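Local coordinates for protein predicted component of a thermophile-specific DNA repair system, contains a RAMP domain (Methanopyrus kandleri, PDB 4N0L) that binds CRISPR RNA as the Csm3 subunit of the type III-A interference machinery and may also cut RNA, at residues 19-24 and 263-268; 61-66 and 75-80; 179-184 and 308-313. All coordinates share one frame; numbering follows the deposited sequence.

Overall arrangement
From the N terminus, strand 7-16 of the central antiparallel sheet runs out into residues 19-24, which meet 263-268, the segment that leads into strand 268-278: contact 1 ties the exit of strand 7-16 to the entry of its neighbour 268-278 across 238 residues. Within that span lies contact 2, a short closure between helix 51-69 and helix 74-78 in the zinc-bearing part of the chain, with its centre about 25 Å from that of contact 1. Contact 3 opens at 179-184, still inside the first loop, but closes only at 308-313, so it crosses contact 1. It joins helix 181-191 to the loop between helix 295-300 and strand 314-316, on the other side of the chain's centre from contact 2.

Contact 1 (19-24 and 263-268); sequences GTRIGT and RGYGRV
The Y265 ring takes the backbone N of R21 at its edge, near the ring plane, while CB of T20 approaches obliquely at 3.9 Å from Y265 CE2. The hydroxyl oxygen accepts the bond that joins the two segments: R21 N to Y265 OH is 2.9 Å, with an N-H...O angle of 173°. The ring gets there because CG of Y265 stands anti to the backbone N (chi1 -173°), which carries the phenol across to the start of R21. The aliphatic part of R21 then lies against the same oxygen, its CG 3.4 Å from Y265 OH, before the chain bends and takes the guanidinium away. In the RRM-like fold of this RAMP protein, the contact brings together two connections at the ends of adjacent inner strands of the central sheet, one leaving strand 7-16 and one entering strand 268-278. The short, weakly bonded strand 20-21 pairs with 217-218, and Y265 also touches N36. One residue earlier in the first segment, the methyl CG2 of T20 rests 3.7 Å from CA of G266. OG1 of T20 is occupied within its own segment, donating to the carbonyl O of R21 at 3.2 Å and tilted 32° from the carbonyl plane.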
loop_
_atom_site.group_PDB
_atom_site.type_symbol
_atom_site.label_atom_id
_atom_site.label_comp_id
_atom_site.label_asym_id
_atom_site.label_seq_id
_atom_site.Cartn_x
_atom_site.Cartn_y
_atom_site.Cartn_z
ATOM N N GLY A 19 -21.618 -3.132 3.437
ATOM C CA GLY A 19 -21.882 -3.401 2.037
ATOM C C GLY A 19 -21.628 -2.156 1.213
ATOM O O GLY A 19 -21.578 -1.052 1.755
ATOM N N THR A 20 -21.461 -2.324 -0.095
ATOM C CA THR A 20 -21.219 -1.184 -0.977
ATOM C C THR A 20 -21.990 -1.289 -2.284
ATOM O O THR A 20 -22.410 -2.373 -2.690
ATOM C CB THR A 20 -19.716 -1.023 -1.338
ATOM O OG1 THR A 20 -19.288 -2.137 -2.131
ATOM C CG2 THR A 20 -18.847 -0.919 -0.093
ATOM N N ARG A 21 -22.173 -0.145 -2.935
ATOM C CA ARG A 21 -22.621 -0.109 -4.322
ATOM C C ARG A 21 -21.505 -0.617 -5.233
ATOM O O ARG A 21 -20.366 -0.779 -4.798
ATOM C CB ARG A 21 -23.039 1.314 -4.711
ATOM C CG ARG A 21 -21.865 2.226 -5.069
ATOM C CD ARG A 21 -22.277 3.490 -5.830
ATOM N NE ARG A 21 -23.037 3.207 -7.044
ATOM C CZ ARG A 21 -24.356 3.327 -7.156
ATOM N NH1 ARG A 21 -25.082 3.728 -6.120
ATOM N NH2 ARG A 21 -24.951 3.046 -8.307
ATOM N N ILE A 22 -21.841 -0.886 -6.490
ATOM C CA ILE A 22 -20.847 -1.313 -7.466
ATOM C C ILE A 22 -20.585 -0.204 -8.477
ATOM O O ILE A 22 -21.477 0.174 -9.239
ATOM C CB ILE A 22 -21.284 -2.591 -8.202
ATOM C CG1 ILE A 22 -21.471 -3.736 -7.206
ATOM C CG2 ILE A 22 -20.257 -2.974 -9.258
ATOM C CD1 ILE A 22 -22.032 -5.000 -7.822
ATOM N N GLY A 23 -19.364 0.326 -8.477
ATOM C CA GLY A 23 -19.019 1.401 -9.387
ATOM C C GLY A 23 -19.485 2.727 -8.816
ATOM O O GLY A 23 -19.778 2.822 -7.623
ATOM N N THR A 24 -19.548 3.754 -9.656
ATOM C CA THR A 24 -20.059 5.047 -9.222
ATOM C C THR A 24 -21.057 5.536 -10.271
ATOM O O THR A 24 -21.866 4.755 -10.772
ATOM C CB THR A 24 -18.922 6.074 -9.021
ATOM O OG1 THR A 24 -17.769 5.421 -8.479
ATOM C CG2 THR A 24 -19.353 7.197 -8.074
ATOM N N ARG A 263 -17.615 11.426 4.554
ATOM C CA ARG A 263 -16.968 10.379 5.336
ATOM C C ARG A 263 -16.409 9.278 4.443
ATOM O O ARG A 263 -16.589 9.295 3.223
ATOM C CB ARG A 263 -17.948 9.783 6.355
ATOM C CG ARG A 263 -19.191 9.177 5.728
ATOM C CD ARG A 263 -20.359 9.055 6.705
ATOM N NE ARG A 263 -20.250 7.893 7.587
ATOM C CZ ARG A 263 -20.399 7.935 8.907
ATOM N NH1 ARG A 263 -20.672 9.082 9.513
ATOM N NH2 ARG A 263 -20.284 6.825 9.624
ATOM N N GLY A 264 -15.716 8.331 5.062
ATOM C CA GLY A 264 -15.172 7.193 4.351
ATOM C C GLY A 264 -16.258 6.313 3.770
ATOM O O GLY A 264 -17.418 6.386 4.174
ATOM N N TYR A 265 -15.875 5.472 2.818
ATOM C CA TYR A 265 -16.824 4.589 2.158
ATOM C C TYR A 265 -16.198 3.221 1.919
ATOM O O TYR A 265 -15.082 3.122 1.404
ATOM C CB TYR A 265 -17.291 5.202 0.836
ATOM C CG TYR A 265 -18.403 4.434 0.159
ATOM C CD1 TYR A 265 -19.729 4.649 0.508
ATOM C CD2 TYR A 265 -18.127 3.500 -0.833
ATOM C CE1 TYR A 265 -20.752 3.952 -0.106
ATOM C CE2 TYR A 265 -19.143 2.798 -1.454
ATOM C CZ TYR A 265 -20.453 3.028 -1.085
ATOM O OH TYR A 265 -21.470 2.334 -1.699
ATOM N N GLY A 266 -16.916 2.170 2.301
ATOM C CA GLY A 266 -16.413 0.816 2.156
ATOM C C GLY A 266 -15.495 0.417 3.295
ATOM O O GLY A 266 -14.273 0.430 3.155
ATOM N N ARG A 267 -16.088 0.055 4.427
ATOM C CA ARG A 267 -15.320 -0.328 5.604
ATOM C C ARG A 267 -14.775 -1.741 5.415
ATOM O O ARG A 267 -15.510 -2.644 5.012
ATOM C CB ARG A 267 -16.191 -0.254 6.865
ATOM C CG ARG A 267 -16.898 1.088 7.076
ATOM C CD ARG A 267 -15.925 2.250 7.241
ATOM N NE ARG A 267 -16.610 3.541 7.187
ATOM C CZ ARG A 267 -16.014 4.718 7.355
ATOM N NH1 ARG A 267 -14.712 4.780 7.598
ATOM N NH2 ARG A 267 -16.724 5.837 7.285
ATOM N N VAL A 268 -13.490 -1.938 5.695
ATOM C CA VAL A 268 -12.861 -3.227 5.415
ATOM C C VAL A 268 -11.931 -3.709 6.519
ATOM O O VAL A 268 -11.446 -2.928 7.338
ATOM C CB VAL A 268 -12.038 -3.199 4.098
ATOM C CG1 VAL A 268 -12.930 -2.924 2.893
ATOM C CG2 VAL A 268 -10.895 -2.189 4.195
#

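Contact 2 (61-66 and 75-80); sequences LFELAW and DVFFGA
This is buried, mostly aromatic packing between two consecutive helices, 51-69 and 74-78, beside the zinc site that one histidine and three cysteines form in this Csm3 RAMP protein. F77 pushes its ring at the longer helix, where CZ comes 3.3 Å from the carbonyl O of E63. The same ring reaches W66 with CE1, which lies 3.9 Å from W66 CD1 at the edge of the indole, the two side chains crossing nearly at right angles. F77 also stacks on the zinc ligand H86, whose ND1 is hydrogen-bonded to the F77 carbonyl O, so the helix contact and the metal site share this residue. F78 works on the neighbouring patch. Its ring edge receives the carboxylate carbon of E63, CD standing 3.8 Å from F78 CE1 with the carboxylate and ring planes 87° apart. The chain of E63 is extended beyond CG, which delivers that carboxylate to F78, and its charge is answered elsewhere: OE1 forms a salt bridge with R59 and accepts a hydrogen bond from the backbone N of H86, placing E63 in the second shell of the zinc. Further along the same edge of F78, L64 adds an apolar contact, its methyl CD2 sitting 3.7 Å from F78 CZ.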
loop_
_atom_site.group_PDB
_atom_site.type_symbol
_atom_site.label_atom_id
_atom_site.label_comp_id
_atom_site.label_asym_id
_atom_site.label_seq_id
_atom_site.Cartn_x
_atom_site.Cartn_y
_atom_site.Cartn_z
ATOM N N LEU A 61 -3.681 7.833 1.873
ATOM C CA LEU A 61 -3.928 7.927 3.309
ATOM C C LEU A 61 -2.633 7.944 4.118
ATOM O O LEU A 61 -2.515 8.685 5.096
ATOM C CB LEU A 61 -4.816 6.772 3.776
ATOM C CG LEU A 61 -6.204 6.706 3.141
ATOM C CD1 LEU A 61 -6.955 5.477 3.618
ATOM C CD2 LEU A 61 -6.986 7.973 3.451
ATOM N N PHE A 62 -1.665 7.125 3.714
ATOM C CA PHE A 62 -0.379 7.085 4.401
ATOM C C PHE A 62 0.373 8.408 4.311
ATOM O O PHE A 62 0.963 8.856 5.293
ATOM C CB PHE A 62 0.508 5.969 3.856
ATOM C CG PHE A 62 1.869 5.926 4.491
ATOM C CD1 PHE A 62 2.018 5.524 5.809
ATOM C CD2 PHE A 62 2.998 6.311 3.779
ATOM C CE1 PHE A 62 3.269 5.493 6.403
ATOM C CE2 PHE A 62 4.251 6.282 4.368
ATOM C CZ PHE A 62 4.385 5.874 5.682
ATOM N N GLU A 63 0.375 9.018 3.130
ATOM C CA GLU A 63 1.127 10.254 2.937
ATOM C C GLU A 63 0.565 11.367 3.822
ATOM O O GLU A 63 1.323 12.156 4.383
ATOM C CB GLU A 63 1.138 10.669 1.457
ATOM C CG GLU A 63 -0.164 11.229 0.903
ATOM C CD GLU A 63 -0.063 11.563 -0.577
ATOM O OE1 GLU A 63 1.070 11.620 -1.096
ATOM O OE2 GLU A 63 -1.111 11.779 -1.218
ATOM N N LEU A 64 -0.757 11.399 3.973
ATOM C CA LEU A 64 -1.409 12.354 4.867
ATOM C C LEU A 64 -1.050 12.087 6.322
ATOM O O LEU A 64 -0.744 13.011 7.075
ATOM C CB LEU A 64 -2.927 12.307 4.692
ATOM C CG LEU A 64 -3.478 12.942 3.416
ATOM C CD1 LEU A 64 -4.988 12.779 3.355
ATOM C CD2 LEU A 64 -3.083 14.412 3.337
ATOM N N ALA A 65 -1.102 10.819 6.713
ATOM C CA ALA A 65 -0.774 10.424 8.079
ATOM C C ALA A 65 0.689 10.711 8.386
ATOM O O ALA A 65 1.024 11.161 9.479
ATOM C CB ALA A 65 -1.082 8.952 8.299
ATOM N N TRP A 66 1.555 10.448 7.411
ATOM C CA TRP A 66 2.982 10.714 7.554
ATOM C C TRP A 66 3.221 12.205 7.749
ATOM O O TRP A 66 3.981 12.610 8.630
ATOM C CB TRP A 66 3.749 10.208 6.329
ATOM C CG TRP A 66 5.240 10.340 6.436
ATOM C CD1 TRP A 66 6.049 11.142 5.681
ATOM C CD2 TRP A 66 6.104 9.641 7.342
ATOM N NE1 TRP A 66 7.359 10.987 6.062
ATOM C CE2 TRP A 66 7.420 10.073 7.080
ATOM C CE3 TRP A 66 5.891 8.695 8.349
ATOM C CZ2 TRP A 66 8.518 9.590 7.790
ATOM C CZ3 TRP A 66 6.984 8.218 9.053
ATOM C CH2 TRP A 66 8.280 8.667 8.771
ATOM N N ASP A 75 2.044 22.856 2.490
ATOM C CA ASP A 75 2.803 23.562 1.459
ATOM C C ASP A 75 4.183 22.934 1.263
ATOM O O ASP A 75 4.626 22.728 0.136
ATOM C CB ASP A 75 2.945 25.044 1.807
ATOM C CG ASP A 75 1.687 25.839 1.510
ATOM O OD1 ASP A 75 0.727 25.261 0.957
ATOM O OD2 ASP A 75 1.663 27.049 1.822
ATOM N N VAL A 76 4.855 22.628 2.367
ATOM C CA VAL A 76 6.167 21.991 2.317
ATOM C C VAL A 76 6.071 20.544 1.837
ATOM O O VAL A 76 6.868 20.099 1.008
ATOM C CB VAL A 76 6.858 22.024 3.702
ATOM C CG1 VAL A 76 8.137 21.196 3.690
ATOM C CG2 VAL A 76 7.147 23.457 4.118
ATOM N N PHE A 77 5.087 19.814 2.352
ATOM C CA PHE A 77 4.968 18.388 2.065
ATOM C C PHE A 77 4.532 18.102 0.626
ATOM O O PHE A 77 5.050 17.185 -0.010
ATOM C CB PHE A 77 3.991 17.735 3.045
ATOM C CG PHE A 77 3.935 16.237 2.937
ATOM C CD1 PHE A 77 4.988 15.459 3.390
ATOM C CD2 PHE A 77 2.830 15.609 2.386
ATOM C CE1 PHE A 77 4.943 14.079 3.294
ATOM C CE2 PHE A 77 2.776 14.230 2.289
ATOM C CZ PHE A 77 3.833 13.464 2.742
ATOM N N PHE A 78 3.581 18.879 0.116
ATOM C CA PHE A 78 3.038 18.627 -1.217
ATOM C C PHE A 78 3.620 19.551 -2.283
ATOM O O PHE A 78 3.510 19.270 -3.481
ATOM C CB PHE A 78 1.514 18.755 -1.205
ATOM C CG PHE A 78 0.819 17.661 -0.440
ATOM C CD1 PHE A 78 0.911 16.341 -0.854
ATOM C CD2 PHE A 78 0.070 17.954 0.691
ATOM C CE1 PHE A 78 0.273 15.331 -0.152
ATOM C CE2 PHE A 78 -0.573 16.948 1.393
ATOM C CZ PHE A 78 -0.472 15.635 0.971
ATOM N N GLY A 79 4.245 20.642 -1.848
ATOM C CA GLY A 79 4.839 21.605 -2.759
ATOM C C GLY A 79 3.891 22.096 -3.837
ATOM O O GLY A 79 2.805 22.598 -3.544
ATOM N N ALA A 80 4.298 21.924 -5.090
ATOM C CA ALA A 80 3.518 22.397 -6.226
ATOM C C ALA A 80 2.247 21.575 -6.444
ATOM O O ALA A 80 1.384 21.956 -7.233
ATOM C CB ALA A 80 4.375 22.388 -7.485
#

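Contact 3 (179-184 and 308-313); sequences PTTYTV and LSDLEA
D310 turns its CG anti to its own carbonyl carbon (chi1 -59°), and T181 does the same with OG1, so that the carboxylate and the hydroxyl come together in front of the first turn of helix 181-191. OD2 of D310 takes the stronger bond, accepting from the backbone N of T181 at 2.7 Å with an N-H...O angle of 173°. The N-H reaches the syn side of OD2, 23° out of the carboxylate plane. The other oxygen faces the side chain: T181 OG1 donates to D310 OD1 at 3.1 Å, a weak bond. Both oxygens meet the same residue, one of them weakly, which should restrain the carboxylate's rotation. A water extends the arrangement by one residue, accepting from Y182 N at 2.8 Å and probably donating to D310 OD1 at 3.2 Å. Thus an aspartate from a distant loop takes one backbone N-H directly and a second through water at the start of a helix, where its negative charge would probably be favoured by the helix dipole. T180, at the N-cap position, brings its CB to 3.4 Å from D310 OD2, but its hydroxyl turns to T306, while its carbonyl O accepts from V184 N. The helix start is set on the central sheet: T180 and R223 share backbone hydrogen bonding, and the T183 hydroxyl binds the N of R223. The helix side is thus bonded to strand 223-231, while on the loop side L308 and L311 pack on V11 of its neighbour, strand 7-16.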
loop_
_atom_site.group_PDB
_atom_site.type_symbol
_atom_site.label_atom_id
_atom_site.label_comp_id
_atom_site.label_asym_id
_atom_site.label_seq_id
_atom_site.Cartn_x
_atom_site.Cartn_y
_atom_site.Cartn_z
ATOM N N PRO A 179 -13.622 -11.742 -5.488
ATOM C CA PRO A 179 -14.357 -12.444 -4.431
ATOM C C PRO A 179 -13.932 -13.905 -4.310
ATOM O O PRO A 179 -13.680 -14.560 -5.321
ATOM C CB PRO A 179 -15.819 -12.328 -4.879
ATOM C CG PRO A 179 -15.761 -12.061 -6.343
ATOM C CD PRO A 179 -14.508 -11.272 -6.568
ATOM N N THR A 180 -13.827 -14.392 -3.077
ATOM C CA THR A 180 -13.449 -15.779 -2.832
ATOM C C THR A 180 -14.603 -16.705 -3.198
ATOM O O THR A 180 -15.741 -16.255 -3.338
ATOM C CB THR A 180 -13.051 -16.014 -1.360
ATOM O OG1 THR A 180 -14.200 -15.859 -0.517
ATOM C CG2 THR A 180 -11.976 -15.023 -0.933
ATOM N N THR A 181 -14.303 -17.988 -3.375
ATOM C CA THR A 181 -15.325 -18.984 -3.686
ATOM C C THR A 181 -16.438 -18.976 -2.639
ATOM O O THR A 181 -17.619 -19.062 -2.977
ATOM C CB THR A 181 -14.719 -20.399 -3.783
ATOM O OG1 THR A 181 -13.829 -20.460 -4.903
ATOM C CG2 THR A 181 -15.807 -21.446 -3.954
ATOM N N TYR A 182 -16.052 -18.855 -1.371
ATOM C CA TYR A 182 -17.012 -18.728 -0.278
ATOM C C TYR A 182 -17.928 -17.524 -0.485
ATOM O O TYR A 182 -19.127 -17.593 -0.233
ATOM C CB TYR A 182 -16.287 -18.612 1.065
ATOM C CG TYR A 182 -17.154 -18.090 2.191
ATOM C CD1 TYR A 182 -18.043 -18.927 2.854
ATOM C CD2 TYR A 182 -17.076 -16.763 2.599
ATOM C CE1 TYR A 182 -18.836 -18.457 3.885
ATOM C CE2 TYR A 182 -17.864 -16.284 3.633
ATOM C CZ TYR A 182 -18.743 -17.135 4.271
ATOM O OH TYR A 182 -19.532 -16.665 5.298
ATOM N N THR A 183 -17.353 -16.417 -0.937
ATOM C CA THR A 183 -18.115 -15.192 -1.139
ATOM C C THR A 183 -19.134 -15.366 -2.270
ATOM O O THR A 183 -20.259 -14.870 -2.185
ATOM C CB THR A 183 -17.176 -14.001 -1.434
ATOM O OG1 THR A 183 -16.395 -13.716 -0.268
ATOM C CG2 THR A 183 -17.962 -12.760 -1.814
ATOM N N VAL A 184 -18.744 -16.088 -3.316
ATOM C CA VAL A 184 -19.627 -16.332 -4.454
ATOM C C VAL A 184 -20.693 -17.385 -4.140
ATOM O O VAL A 184 -21.875 -17.191 -4.426
ATOM C CB VAL A 184 -18.831 -16.780 -5.695
ATOM C CG1 VAL A 184 -19.775 -17.138 -6.837
ATOM C CG2 VAL A 184 -17.862 -15.689 -6.124
ATOM N N LEU A 308 -7.870 -18.800 1.494
ATOM C CA LEU A 308 -6.859 -19.850 1.538
ATOM C C LEU A 308 -7.342 -21.149 0.896
ATOM O O LEU A 308 -6.544 -21.895 0.330
ATOM C CB LEU A 308 -6.417 -20.108 2.979
ATOM C CG LEU A 308 -5.749 -18.922 3.686
ATOM C CD1 LEU A 308 -5.156 -19.347 5.019
ATOM C CD2 LEU A 308 -4.690 -18.257 2.808
ATOM N N SER A 309 -8.643 -21.409 0.969
ATOM C CA SER A 309 -9.201 -22.634 0.399
ATOM C C SER A 309 -9.224 -22.609 -1.128
ATOM O O SER A 309 -9.347 -23.652 -1.768
ATOM C CB SER A 309 -10.618 -22.875 0.928
ATOM O OG SER A 309 -10.613 -23.145 2.320
ATOM N N ASP A 310 -9.098 -21.420 -1.708
ATOM C CA ASP A 310 -9.117 -21.272 -3.161
ATOM C C ASP A 310 -7.724 -21.402 -3.764
ATOM O O ASP A 310 -7.571 -21.423 -4.985
ATOM C CB ASP A 310 -9.720 -19.923 -3.559
ATOM C CG ASP A 310 -11.138 -19.746 -3.056
ATOM O OD1 ASP A 310 -11.754 -20.750 -2.645
ATOM O OD2 ASP A 310 -11.641 -18.602 -3.080
ATOM N N LEU A 311 -6.736 -21.458 -2.886
ATOM C CA LEU A 311 -5.341 -21.440 -3.272
ATOM C C LEU A 311 -4.688 -22.806 -3.246
ATOM O O LEU A 311 -4.906 -23.602 -2.351
ATOM C CB LEU A 311 -4.558 -20.515 -2.344
ATOM C CG LEU A 311 -4.352 -19.071 -2.778
ATOM C CD1 LEU A 311 -5.484 -18.615 -3.668
ATOM C CD2 LEU A 311 -4.209 -18.166 -1.575
ATOM N N GLU A 312 -3.865 -23.048 -4.248
ATOM C CA GLU A 312 -2.927 -24.144 -4.235
ATOM C C GLU A 312 -1.692 -23.620 -3.516
ATOM O O GLU A 312 -1.440 -22.426 -3.504
ATOM C CB GLU A 312 -2.603 -24.562 -5.664
ATOM C CG GLU A 312 -2.593 -26.060 -5.904
ATOM C CD GLU A 312 -3.876 -26.755 -5.493
ATOM O OE1 GLU A 312 -4.756 -26.936 -6.353
ATOM O OE2 GLU A 312 -3.999 -27.143 -4.316
ATOM N N ALA A 313 -0.937 -24.499 -2.888
ATOM C CA ALA A 313 0.210 -24.057 -2.114
ATOM C C ALA A 313 1.348 -23.550 -2.991
ATOM O O ALA A 313 1.587 -24.058 -4.072
ATOM C CB ALA A 313 0.691 -25.163 -1.200
HETATM O O HOH W 1 -13.499 -19.350 -0.291
#